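Local coordinates for protein laccase (Botrytis aclada, PDB 3SQR) that probably couples the one-electron oxidation of phenolic substrates such as hydroquinones to the four-electron reduction of dioxygen to water, using a set of bound copper ions, at residues A[101-106]-A[184-189]; A[163-168]-A[290-295]; A[194-199]-A[262-267]; A[309-314]-A[497-502]. All coordinates share one frame; numbering follows the deposited sequence.

Overall arrangement
All four contacts belong to the cupredoxin-like domains of a multicopper oxidase, yet they do different jobs. Interactions 1 and 3 each join two parallel strands within one sheet; both come near the glycan, but interaction 1 is largely buried and interaction 3 partly open to solvent, with charged side chains at its outer end. Interactions 2 and 4 are fully buried and tie different cupredoxin-like domains together mainly through side chains, without pairing strands across the contact. Interaction 2 is mostly apolar with one water bridge, whereas interaction 4 is a set of charged and polar bonds beside a copper ligand. Asp291 links these two through a salt bridge to Arg499, and Arg266 joins interaction 3 to Thr164 of interaction 2.

Interaction 1 of 4, residues A[101-106]-A[184-189]; sequences IADWGD and IINGPA. With BMA (beta-D-mannopyranose), chain C; NAG (2-acetamido-2-deoxy-beta-D-glucopyranose), chain B.
Ile101 to Asp103 pairs in parallel with Ile184 to Asn186, the two strand axes 4.5 Å apart at their closest and turned by 28°. Ala102 turns both its backbone groups to the partner strand: its N donates to Ile184 O (3.0 Å), and its O accepts from Asn186 N (2.8 Å). The pairing runs on past the strand end, where Trp104 N reaches Asn186 O at 2.9 Å. On one face Ile101 and Ile184 lie side by side, both CG1 branches beside their own backbone N, and their CD1 methyls extend toward the glycan; Ile184 CD1 is 3.6 Å from O6 of the N-acetylglucosamine. Strand 100-103 is the edge of a four-stranded sheet in the first cupredoxin-like domain, and strand 180-186 lies inside it. On the other face Ile185 turns CG2 under the chain where it leaves the sheet, 3.3 Å from Trp104 N. There a type II turn from Asp103 to Asp106 begins, and Gly105 suits its positive phi. Asp106 OD2 accepts from Asp103 N from above the carboxylate plane, while Arg68 forms salt bridges with both aspartates. From within the turn, the CE3-CZ3 side of the Trp104 ring meets Pro188 CD, CE3 at 3.7 Å, the side chains crossing at about a right angle.

Interaction 2 of 4, residues A[163-168]-A[290-295]; sequences GTTWYH and NDLVPI. With CU (copper (II) ion), chain F.
Leu292 reaches from a tight turn to the start of strand 163-169, and its side chain makes most of the direct contact. Its CB leaves the backbone across the line of approach, with CG anti to the carbonyl carbon (chi1 -68°), and CG comes 4.0 Å from Thr164 O. The two methyls then divide the neighbouring strand between them. CD2 lies 3.6 Å from Gly163 C and close to Thr164 N; the bare backbone of Gly163 admits it, since a side chain there would point at Leu292. CD1 meets Thr165 CB at 4.0 Å and is about as far from CG2, while OG1 is hydrogen-bonded to His126 O. The leucine is carried by a type II' turn from Asn290 to Val293 that connects two strands of the second cupredoxin-like domain, and its tip packs on a strand of the first. Beside this apolar patch a water accepts from Thr164 N (3.0 Å) and lies 2.6 Å from Asp291 O, bridging backbones that make no direct hydrogen bond. Farther along the same strand His168 NE2 binds a copper ion at 2.0 Å, together with His126 and His527, as expected for a type 3 site. Trp166 lies beside this ligand, His168 CD2 resting 3.2 Å above one face of the indole, near its rim.

Interaction 3 of 4, residues A[194-199]-A[262-267]; sequences DEDVGV and KYRLRL. With NAG (2-acetamido-2-deoxy-beta-D-glucopyranose), chain D.
With Asp196 CG anti to the backbone N (chi1 -179°), and Arg266 CG anti to the carbonyl carbon on a chain extended to NE, carboxylate and guanidinium are brought together. The arginine grips the carboxylate side-on, NE donating to Asp196 OD1 at 3.0 Å and NH2 to OD2 at 2.9 Å, with the two planes 43° apart. OD1 also accepts Gly198 N from the opposite face of the carboxylate, closing an Asx turn; the positive phi of Gly198 suits glycine at this bend. Beneath lies the parallel pairing of strands 195-205 and 262-269 in the second cupredoxin-like domain, in which Glu195 O accepts Arg264 N (2.8 Å) and Val197 N donates to Arg264 O. At its outer end Asp194 OD2 takes Lys262 N in a nearly straight bond of 2.8 Å. On the other face Val197 fits its methyls between two apolar neighbours, CG1 3.3 Å from Tyr263 CD1 and CG2 3.5 Å from Leu265 CD1. The N-acetylglucosamine N2 donates to Val199 O at 2.8 Å, tying sugar to backbone. The guanidinium of Arg264 stacks over that of Arg266, with NH2 of Arg266 3.5 Å above its plane. Such stacked like charges would repel, and the carboxylates of Asp196 and Asp312, the latter in a salt bridge with Arg264, probably offset this.

Interaction 4 of 4, residues A[309-314]-A[497-502]; sequences QRYDVI and PRRDVA
Arg499 extends from the third cupredoxin-like domain to meet Gln309 and Tyr311 of the second, at a buried interdomain contact. Its CG sits between the backbone N and the carbonyl carbon, and a bend at chi3 turns the guanidinium toward both partners. NH1 donates almost straight to Tyr311 OH (2.8 Å), the ring standing 86° to the guanidinium plane. Over one guanidinium face lies the amide of Gln309, stacked within 14° of parallel, with NE2 3.2 Å above the plane; OE1 of this amide accepts from Gly306 N. NH2 instead forms a salt bridge with Asp291, so the positive charge has a buried counterion. Next comes Asp500, which Arg310 grips end-on: NH1 to OD1 at 2.8 Å and NH2 to OD2 at 2.7 Å. Both oxygens use their syn lone pairs, and the two groups are nearly coplanar. Asp500 OD1 also accepts from NE2 of His126, whose ND1 binds copper, making the aspartate a second-shell residue that would orient this ligand. Val501, apolar and branched at CB, follows: its CG1 packs on Gln309 CG at 3.7 Å. Its carbonyl O takes the amide proton of Gln309 NE2 at 2.9 Å, nearly straight at 176°, from above the carbonyl plane.

Interaction 1 of 4, residues A[101-106]-A[184-189]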
# COMPACT_ATOMS: atom_id res chain seq x y z
N ILE A 101 -15.33 4.48 -3.85
CA ILE A 101 -16.11 3.81 -2.80
C ILE A 101 -17.05 2.85 -3.52
O ILE A 101 -17.80 3.25 -4.45
CB ILE A 101 -16.80 4.78 -1.85
CG1 ILE A 101 -15.76 5.71 -1.15
CG2 ILE A 101 -17.66 4.02 -0.75
CD1 ILE A 101 -16.35 6.85 -0.16
N ALA A 102 -16.99 1.59 -3.13
CA ALA A 102 -17.82 0.60 -3.71
C ALA A 102 -18.29 -0.34 -2.63
O ALA A 102 -17.95 -0.16 -1.48
CB ALA A 102 -17.06 -0.17 -4.87
N ASP A 103 -19.18 -1.26 -2.99
CA ASP A 103 -19.61 -2.32 -2.10
C ASP A 103 -18.94 -3.58 -2.56
O ASP A 103 -18.68 -3.78 -3.74
CB ASP A 103 -21.14 -2.56 -2.19
CG ASP A 103 -21.93 -1.40 -1.63
OD1 ASP A 103 -21.48 -0.76 -0.70
OD2 ASP A 103 -22.98 -1.11 -2.20
N TRP A 104 -18.74 -4.45 -1.60
CA TRP A 104 -18.28 -5.79 -1.81
C TRP A 104 -19.10 -6.40 -2.94
O TRP A 104 -20.34 -6.46 -2.88
CB TRP A 104 -18.51 -6.52 -0.50
CG TRP A 104 -18.05 -7.87 -0.45
CD1 TRP A 104 -17.14 -8.47 -1.26
CD2 TRP A 104 -18.42 -8.82 0.53
NE1 TRP A 104 -16.96 -9.81 -0.89
CE2 TRP A 104 -17.75 -10.04 0.22
CE3 TRP A 104 -19.32 -8.79 1.62
CZ2 TRP A 104 -17.95 -11.20 0.95
CZ3 TRP A 104 -19.50 -9.96 2.36
CH2 TRP A 104 -18.80 -11.14 2.03
N GLY A 105 -18.39 -6.89 -3.96
CA GLY A 105 -19.04 -7.55 -5.10
C GLY A 105 -19.26 -6.65 -6.31
O GLY A 105 -19.60 -7.17 -7.38
N ASP A 106 -19.12 -5.32 -6.16
CA ASP A 106 -19.33 -4.42 -7.24
C ASP A 106 -18.25 -4.60 -8.32
O ASP A 106 -17.14 -5.05 -8.01
CB ASP A 106 -19.29 -2.97 -6.77
CG ASP A 106 -20.52 -2.56 -6.01
OD1 ASP A 106 -21.56 -3.30 -5.95
OD2 ASP A 106 -20.46 -1.44 -5.47
N ILE A 184 -12.24 2.36 -0.81
CA ILE A 184 -13.00 1.84 0.33
C ILE A 184 -14.06 0.96 -0.22
O ILE A 184 -14.84 1.39 -1.09
CB ILE A 184 -13.61 2.96 1.15
CG1 ILE A 184 -12.50 3.73 1.83
CG2 ILE A 184 -14.46 2.41 2.24
CD1 ILE A 184 -12.98 5.03 2.57
N ILE A 185 -14.08 -0.28 0.24
CA ILE A 185 -15.07 -1.25 -0.21
C ILE A 185 -15.92 -1.61 1.03
O ILE A 185 -15.43 -2.19 1.98
CB ILE A 185 -14.46 -2.50 -0.88
CG1 ILE A 185 -13.49 -2.07 -2.03
CG2 ILE A 185 -15.57 -3.44 -1.40
CD1 ILE A 185 -12.36 -3.13 -2.29
N ASN A 186 -17.18 -1.22 0.98
CA ASN A 186 -18.04 -1.50 2.13
C ASN A 186 -18.41 -2.94 2.18
O ASN A 186 -18.48 -3.66 1.19
CB ASN A 186 -19.23 -0.58 2.19
CG ASN A 186 -18.82 0.83 2.56
OD1 ASN A 186 -18.27 1.12 3.66
ND2 ASN A 186 -19.01 1.69 1.63
N GLY A 187 -18.62 -3.37 3.40
CA GLY A 187 -18.83 -4.75 3.68
C GLY A 187 -18.99 -4.86 5.19
O GLY A 187 -19.10 -3.86 5.89
N PRO A 188 -19.00 -6.09 5.68
CA PRO A 188 -19.18 -6.26 7.11
C PRO A 188 -17.91 -5.95 7.92
O PRO A 188 -16.85 -5.67 7.38
CB PRO A 188 -19.55 -7.72 7.22
CG PRO A 188 -18.80 -8.38 6.08
CD PRO A 188 -18.93 -7.35 4.97
N ALA A 189 -18.02 -6.02 9.24
CA ALA A 189 -16.86 -5.65 10.12
C ALA A 189 -16.97 -6.47 11.41
O ALA A 189 -18.03 -6.96 11.73
CB ALA A 189 -16.90 -4.14 10.42
C1 BMA C . -18.84 9.29 1.80
C2 BMA C . -20.19 9.33 2.52
C3 BMA C . -21.15 8.31 1.84
C4 BMA C . -21.23 8.58 0.32
C5 BMA C . -19.83 8.77 -0.29
C6 BMA C . -19.92 9.29 -1.73
O2 BMA C . -20.58 10.69 2.45
O3 BMA C . -22.44 8.16 2.43
O4 BMA C . -21.87 7.49 -0.31
O5 BMA C . -19.02 9.68 0.45
O6 BMA C . -20.36 10.64 -1.74
C1 NAG B . -14.02 11.38 2.62
C2 NAG B . -14.69 11.57 1.27
C3 NAG B . -16.21 11.35 1.33
C4 NAG B . -16.57 10.07 2.08
C5 NAG B . -15.76 9.94 3.38
C6 NAG B . -16.07 8.63 4.11
C7 NAG B . -13.56 12.96 -0.36
C8 NAG B . -13.24 14.32 -0.90
N2 NAG B . -14.38 12.88 0.69
O3 NAG B . -16.74 11.29 0.01
O4 NAG B . -17.93 10.21 2.44
O5 NAG B . -14.36 10.09 3.13
O6 NAG B . -15.30 7.55 3.59
O7 NAG B . -13.05 11.95 -0.88

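Interaction 2 of 4, residues A[163-168]-A[290-295]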
# COMPACT_ATOMS: atom_id res chain seq x y z
N GLY A 163 -13.15 -3.69 2.78
CA GLY A 163 -12.35 -3.00 3.77
C GLY A 163 -11.67 -1.77 3.17
O GLY A 163 -12.19 -1.11 2.29
N THR A 164 -10.54 -1.46 3.75
CA THR A 164 -9.77 -0.27 3.44
C THR A 164 -8.56 -0.57 2.61
O THR A 164 -7.67 -1.34 2.99
CB THR A 164 -9.27 0.35 4.76
OG1 THR A 164 -10.39 0.63 5.61
CG2 THR A 164 -8.48 1.61 4.51
N THR A 165 -8.48 0.14 1.52
CA THR A 165 -7.24 0.15 0.77
C THR A 165 -7.10 1.46 0.05
O THR A 165 -7.74 2.47 0.40
CB THR A 165 -7.05 -1.12 -0.10
OG1 THR A 165 -5.67 -1.17 -0.47
CG2 THR A 165 -7.99 -1.12 -1.35
N TRP A 166 -6.21 1.46 -0.93
CA TRP A 166 -5.85 2.67 -1.61
C TRP A 166 -5.46 2.27 -3.02
O TRP A 166 -5.18 1.12 -3.26
CB TRP A 166 -4.73 3.40 -0.90
CG TRP A 166 -3.41 2.68 -0.67
CD1 TRP A 166 -3.22 1.43 -0.10
CD2 TRP A 166 -2.11 3.20 -0.91
NE1 TRP A 166 -1.86 1.19 0.04
CE2 TRP A 166 -1.17 2.24 -0.48
CE3 TRP A 166 -1.63 4.38 -1.47
CZ2 TRP A 166 0.22 2.42 -0.65
CZ3 TRP A 166 -0.28 4.60 -1.61
CH2 TRP A 166 0.66 3.62 -1.21
N TYR A 167 -5.48 3.24 -3.90
CA TYR A 167 -4.98 3.01 -5.28
C TYR A 167 -3.86 3.98 -5.47
O TYR A 167 -3.88 5.10 -4.91
CB TYR A 167 -6.08 3.18 -6.32
CG TYR A 167 -6.69 4.54 -6.40
CD1 TYR A 167 -7.64 4.96 -5.53
CD2 TYR A 167 -6.32 5.43 -7.42
CE1 TYR A 167 -8.23 6.24 -5.64
CE2 TYR A 167 -6.89 6.68 -7.53
CZ TYR A 167 -7.83 7.09 -6.62
OH TYR A 167 -8.34 8.33 -6.73
N HIS A 168 -2.88 3.62 -6.31
CA HIS A 168 -1.78 4.52 -6.46
C HIS A 168 -1.03 4.20 -7.71
O HIS A 168 -1.08 3.11 -8.19
CB HIS A 168 -0.82 4.47 -5.29
CG HIS A 168 -0.24 3.11 -4.98
ND1 HIS A 168 0.90 2.62 -5.59
CD2 HIS A 168 -0.58 2.21 -4.04
CE1 HIS A 168 1.18 1.43 -5.07
NE2 HIS A 168 0.32 1.17 -4.10
N ASN A 290 -6.82 -5.75 9.35
CA ASN A 290 -5.56 -5.41 8.83
C ASN A 290 -5.58 -5.58 7.33
O ASN A 290 -6.12 -6.52 6.82
CB ASN A 290 -4.42 -6.16 9.52
CG ASN A 290 -4.44 -7.69 9.41
OD1 ASN A 290 -5.05 -8.34 8.50
ND2 ASN A 290 -3.67 -8.28 10.27
N ASP A 291 -5.04 -4.59 6.64
CA ASP A 291 -5.21 -4.54 5.21
C ASP A 291 -6.65 -4.86 4.82
O ASP A 291 -7.52 -4.17 5.30
CB ASP A 291 -4.15 -5.47 4.59
CG ASP A 291 -2.72 -5.04 4.95
OD1 ASP A 291 -2.53 -3.96 5.56
OD2 ASP A 291 -1.77 -5.79 4.59
N LEU A 292 -6.92 -5.85 3.93
CA LEU A 292 -8.30 -6.20 3.54
C LEU A 292 -8.79 -7.48 4.19
O LEU A 292 -9.67 -8.16 3.66
CB LEU A 292 -8.47 -6.24 2.02
CG LEU A 292 -8.36 -4.87 1.33
CD1 LEU A 292 -7.86 -5.05 -0.18
CD2 LEU A 292 -9.67 -4.17 1.34
N VAL A 293 -8.32 -7.68 5.41
CA VAL A 293 -8.72 -8.88 6.20
C VAL A 293 -9.18 -8.47 7.59
O VAL A 293 -8.40 -8.00 8.43
CB VAL A 293 -7.54 -9.78 6.32
CG1 VAL A 293 -7.86 -11.07 7.15
CG2 VAL A 293 -6.97 -10.19 4.91
N PRO A 294 -10.46 -8.69 7.84
CA PRO A 294 -10.99 -8.48 9.16
C PRO A 294 -10.35 -9.40 10.19
O PRO A 294 -10.10 -10.56 9.93
CB PRO A 294 -12.48 -8.78 8.95
CG PRO A 294 -12.73 -8.47 7.57
CD PRO A 294 -11.55 -9.02 6.91
N ILE A 295 -10.05 -8.85 11.38
CA ILE A 295 -9.38 -9.61 12.42
C ILE A 295 -10.26 -9.60 13.66
O ILE A 295 -11.14 -8.79 13.80
CB ILE A 295 -7.97 -9.07 12.78
CG1 ILE A 295 -8.02 -7.64 13.30
CG2 ILE A 295 -7.01 -9.11 11.50
CD1 ILE A 295 -6.68 -7.16 13.99
CU CU F . 0.71 -0.31 -2.82
O HOH W 1 -10.01 -3.50 5.89

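Interaction 3 of 4, residues A[194-199]-A[262-267]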
# COMPACT_ATOMS: atom_id res chain seq x y z
N ASP A 194 -20.63 3.34 14.98
CA ASP A 194 -21.68 4.19 14.55
C ASP A 194 -21.43 4.93 13.30
O ASP A 194 -22.33 5.09 12.48
CB ASP A 194 -21.96 5.25 15.65
CG ASP A 194 -22.36 4.61 16.94
OD1 ASP A 194 -23.22 3.72 16.85
OD2 ASP A 194 -21.73 4.89 17.97
N GLU A 195 -20.22 5.48 13.19
CA GLU A 195 -19.87 6.32 12.03
C GLU A 195 -18.52 5.94 11.41
O GLU A 195 -17.56 5.72 12.12
CB GLU A 195 -19.83 7.80 12.41
CG GLU A 195 -21.17 8.28 12.96
CD GLU A 195 -21.25 9.77 13.10
OE1 GLU A 195 -20.37 10.48 12.55
OE2 GLU A 195 -22.21 10.22 13.77
N ASP A 196 -18.47 5.92 10.09
CA ASP A 196 -17.21 5.71 9.37
C ASP A 196 -16.69 7.06 8.96
O ASP A 196 -17.28 7.71 8.12
CB ASP A 196 -17.54 4.84 8.16
CG ASP A 196 -16.33 4.51 7.31
OD1 ASP A 196 -15.18 4.81 7.71
OD2 ASP A 196 -16.62 3.88 6.26
N VAL A 197 -15.57 7.49 9.55
CA VAL A 197 -14.95 8.76 9.27
C VAL A 197 -14.10 8.70 8.00
O VAL A 197 -13.65 9.72 7.48
CB VAL A 197 -14.18 9.33 10.48
CG1 VAL A 197 -15.19 9.47 11.70
CG2 VAL A 197 -12.92 8.57 10.90
N GLY A 198 -13.87 7.48 7.55
CA GLY A 198 -13.09 7.34 6.33
C GLY A 198 -11.61 7.23 6.66
O GLY A 198 -11.16 6.85 7.77
N VAL A 199 -10.84 7.43 5.61
CA VAL A 199 -9.39 7.16 5.66
C VAL A 199 -8.67 8.32 6.33
O VAL A 199 -9.09 9.51 6.24
CB VAL A 199 -8.85 6.93 4.24
CG1 VAL A 199 -7.35 6.89 4.23
CG2 VAL A 199 -9.33 5.57 3.64
N LYS A 262 -19.14 5.74 18.50
CA LYS A 262 -18.04 4.87 18.07
C LYS A 262 -17.73 5.17 16.59
O LYS A 262 -18.63 5.19 15.75
CB LYS A 262 -18.37 3.42 18.26
CG LYS A 262 -18.49 2.98 19.72
CD LYS A 262 -18.94 1.53 19.67
CE LYS A 262 -19.05 0.89 21.05
NZ LYS A 262 -19.72 -0.45 20.89
N TYR A 263 -16.46 5.42 16.31
CA TYR A 263 -15.98 5.85 15.00
C TYR A 263 -15.05 4.79 14.43
O TYR A 263 -14.18 4.30 15.09
CB TYR A 263 -15.20 7.12 15.07
CG TYR A 263 -16.06 8.26 15.51
CD1 TYR A 263 -16.78 8.96 14.59
CD2 TYR A 263 -16.12 8.64 16.85
CE1 TYR A 263 -17.61 9.98 14.94
CE2 TYR A 263 -16.93 9.71 17.21
CZ TYR A 263 -17.66 10.37 16.27
OH TYR A 263 -18.49 11.46 16.59
N ARG A 264 -15.28 4.47 13.17
CA ARG A 264 -14.33 3.68 12.38
C ARG A 264 -13.38 4.64 11.64
O ARG A 264 -13.79 5.58 10.95
CB ARG A 264 -15.10 2.82 11.39
CG ARG A 264 -14.18 2.05 10.48
CD ARG A 264 -15.00 1.20 9.58
NE ARG A 264 -14.18 0.20 8.92
CZ ARG A 264 -14.71 -0.87 8.33
NH1 ARG A 264 -16.02 -1.12 8.37
NH2 ARG A 264 -13.91 -1.72 7.72
N LEU A 265 -12.11 4.47 11.91
CA LEU A 265 -11.02 5.23 11.24
C LEU A 265 -10.25 4.23 10.41
O LEU A 265 -9.91 3.16 10.87
CB LEU A 265 -10.05 5.80 12.25
CG LEU A 265 -10.51 7.00 13.10
CD1 LEU A 265 -11.87 6.82 13.77
CD2 LEU A 265 -9.36 7.38 14.08
N ARG A 266 -9.84 4.65 9.23
CA ARG A 266 -9.20 3.72 8.29
C ARG A 266 -7.84 4.27 8.01
O ARG A 266 -7.71 5.26 7.33
CB ARG A 266 -10.06 3.62 7.04
CG ARG A 266 -11.51 3.18 7.28
CD ARG A 266 -12.25 3.28 5.99
NE ARG A 266 -13.62 2.84 6.02
CZ ARG A 266 -14.07 1.64 5.65
NH1 ARG A 266 -13.23 0.70 5.28
NH2 ARG A 266 -15.37 1.37 5.68
N LEU A 267 -6.85 3.64 8.62
CA LEU A 267 -5.52 4.16 8.67
C LEU A 267 -4.70 3.55 7.57
O LEU A 267 -4.68 2.33 7.41
CB LEU A 267 -4.88 3.87 10.00
CG LEU A 267 -5.73 4.38 11.20
CD1 LEU A 267 -5.19 3.82 12.53
CD2 LEU A 267 -5.79 5.90 11.19
C1 NAG D . -9.38 12.40 4.78
C2 NAG D . -10.71 12.48 5.52
C3 NAG D . -11.75 11.77 4.67
C4 NAG D . -11.85 12.38 3.28
C5 NAG D . -10.43 12.60 2.66
C6 NAG D . -10.43 13.75 1.69
C7 NAG D . -11.16 12.15 7.88
C8 NAG D . -11.15 11.22 9.08
N2 NAG D . -10.69 11.70 6.72
O3 NAG D . -13.01 11.75 5.29
O4 NAG D . -12.61 11.52 2.42
O5 NAG D . -9.49 13.09 3.58
O6 NAG D . -9.26 13.68 0.86
O7 NAG D . -11.59 13.30 7.93
O HOH W 2 -20.23 12.20 14.95

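Interaction 4 of 4, residues A[309-314]-A[497-502]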
# COMPACT_ATOMS: atom_id res chain seq x y z
N GLN A 309 0.51 -0.74 4.44
CA GLN A 309 -0.39 -1.34 5.40
C GLN A 309 -1.59 -0.45 5.72
O GLN A 309 -1.48 0.79 5.70
CB GLN A 309 0.33 -1.68 6.68
CG GLN A 309 1.27 -2.80 6.54
CD GLN A 309 1.79 -3.31 7.86
OE1 GLN A 309 2.01 -2.53 8.79
NE2 GLN A 309 2.11 -4.59 7.91
N ARG A 310 -2.74 -1.11 6.03
CA ARG A 310 -3.95 -0.48 6.45
C ARG A 310 -4.32 -1.12 7.71
O ARG A 310 -4.02 -2.28 7.91
CB ARG A 310 -5.13 -0.62 5.45
CG ARG A 310 -4.91 0.13 4.18
CD ARG A 310 -4.06 -0.62 3.23
NE ARG A 310 -4.79 -1.75 2.69
CZ ARG A 310 -4.23 -2.85 2.18
NH1 ARG A 310 -2.93 -3.05 2.22
NH2 ARG A 310 -5.02 -3.78 1.67
N TYR A 311 -4.95 -0.34 8.57
CA TYR A 311 -5.69 -0.89 9.70
C TYR A 311 -6.98 -0.17 9.79
O TYR A 311 -7.06 1.07 9.61
CB TYR A 311 -4.90 -0.69 10.98
CG TYR A 311 -3.75 -1.63 11.14
CD1 TYR A 311 -3.93 -2.92 11.61
CD2 TYR A 311 -2.47 -1.24 10.79
CE1 TYR A 311 -2.87 -3.76 11.78
CE2 TYR A 311 -1.39 -2.08 10.96
CZ TYR A 311 -1.59 -3.33 11.45
OH TYR A 311 -0.56 -4.15 11.62
N ASP A 312 -8.00 -0.91 10.21
CA ASP A 312 -9.26 -0.32 10.51
C ASP A 312 -9.32 -0.43 12.04
O ASP A 312 -9.03 -1.49 12.62
CB ASP A 312 -10.45 -1.06 9.95
CG ASP A 312 -10.63 -0.85 8.47
OD1 ASP A 312 -9.86 -1.47 7.76
OD2 ASP A 312 -11.53 -0.10 8.03
N VAL A 313 -9.63 0.70 12.65
CA VAL A 313 -9.84 0.76 14.11
C VAL A 313 -11.14 1.45 14.45
O VAL A 313 -11.63 2.31 13.78
CB VAL A 313 -8.65 1.48 14.80
CG1 VAL A 313 -7.31 0.82 14.41
CG2 VAL A 313 -8.65 3.01 14.38
N ILE A 314 -11.69 1.04 15.59
CA ILE A 314 -12.88 1.65 16.09
C ILE A 314 -12.42 2.40 17.33
O ILE A 314 -11.68 1.85 18.15
CB ILE A 314 -13.93 0.65 16.52
CG1 ILE A 314 -14.43 -0.16 15.33
CG2 ILE A 314 -15.18 1.39 17.13
CD1 ILE A 314 -14.90 0.62 14.16
N PRO A 497 -1.49 -14.53 10.92
CA PRO A 497 -1.94 -13.28 10.29
C PRO A 497 -2.01 -13.39 8.77
O PRO A 497 -1.27 -14.13 8.14
CB PRO A 497 -0.89 -12.25 10.71
CG PRO A 497 -0.17 -12.91 11.89
CD PRO A 497 -0.26 -14.36 11.68
N ARG A 498 -2.92 -12.63 8.19
CA ARG A 498 -3.18 -12.73 6.77
C ARG A 498 -3.49 -11.34 6.30
O ARG A 498 -4.35 -10.66 6.87
CB ARG A 498 -4.37 -13.68 6.52
CG ARG A 498 -4.70 -13.99 5.07
CD ARG A 498 -5.75 -15.08 4.98
NE ARG A 498 -7.10 -14.65 5.29
CZ ARG A 498 -7.86 -15.10 6.29
NH1 ARG A 498 -7.38 -15.95 7.14
NH2 ARG A 498 -9.09 -14.68 6.45
N ARG A 499 -2.74 -10.91 5.27
CA ARG A 499 -2.80 -9.56 4.83
C ARG A 499 -2.02 -9.44 3.53
O ARG A 499 -1.68 -10.45 2.89
CB ARG A 499 -2.25 -8.63 5.93
CG ARG A 499 -0.72 -8.70 6.15
CD ARG A 499 -0.22 -7.84 7.32
NE ARG A 499 -0.79 -6.48 7.27
CZ ARG A 499 -0.87 -5.65 8.31
NH1 ARG A 499 -0.49 -6.03 9.51
NH2 ARG A 499 -1.46 -4.47 8.15
N ASP A 500 -1.77 -8.22 3.07
CA ASP A 500 -0.97 -8.09 1.81
C ASP A 500 0.31 -7.27 1.86
O ASP A 500 1.10 -7.30 0.92
CB ASP A 500 -1.90 -7.58 0.67
CG ASP A 500 -2.50 -6.22 0.94
OD1 ASP A 500 -1.70 -5.26 1.02
OD2 ASP A 500 -3.76 -6.14 1.08
N VAL A 501 0.57 -6.63 3.01
CA VAL A 501 1.87 -5.96 3.23
C VAL A 501 2.37 -6.37 4.61
O VAL A 501 1.65 -6.30 5.61
CB VAL A 501 1.80 -4.42 3.16
CG1 VAL A 501 3.14 -3.84 3.51
CG2 VAL A 501 1.38 -3.93 1.81
N ALA A 502 3.59 -6.87 4.69
CA ALA A 502 4.17 -7.26 5.98
C ALA A 502 5.67 -7.03 5.97
O ALA A 502 6.35 -7.15 4.94
CB ALA A 502 3.86 -8.75 6.27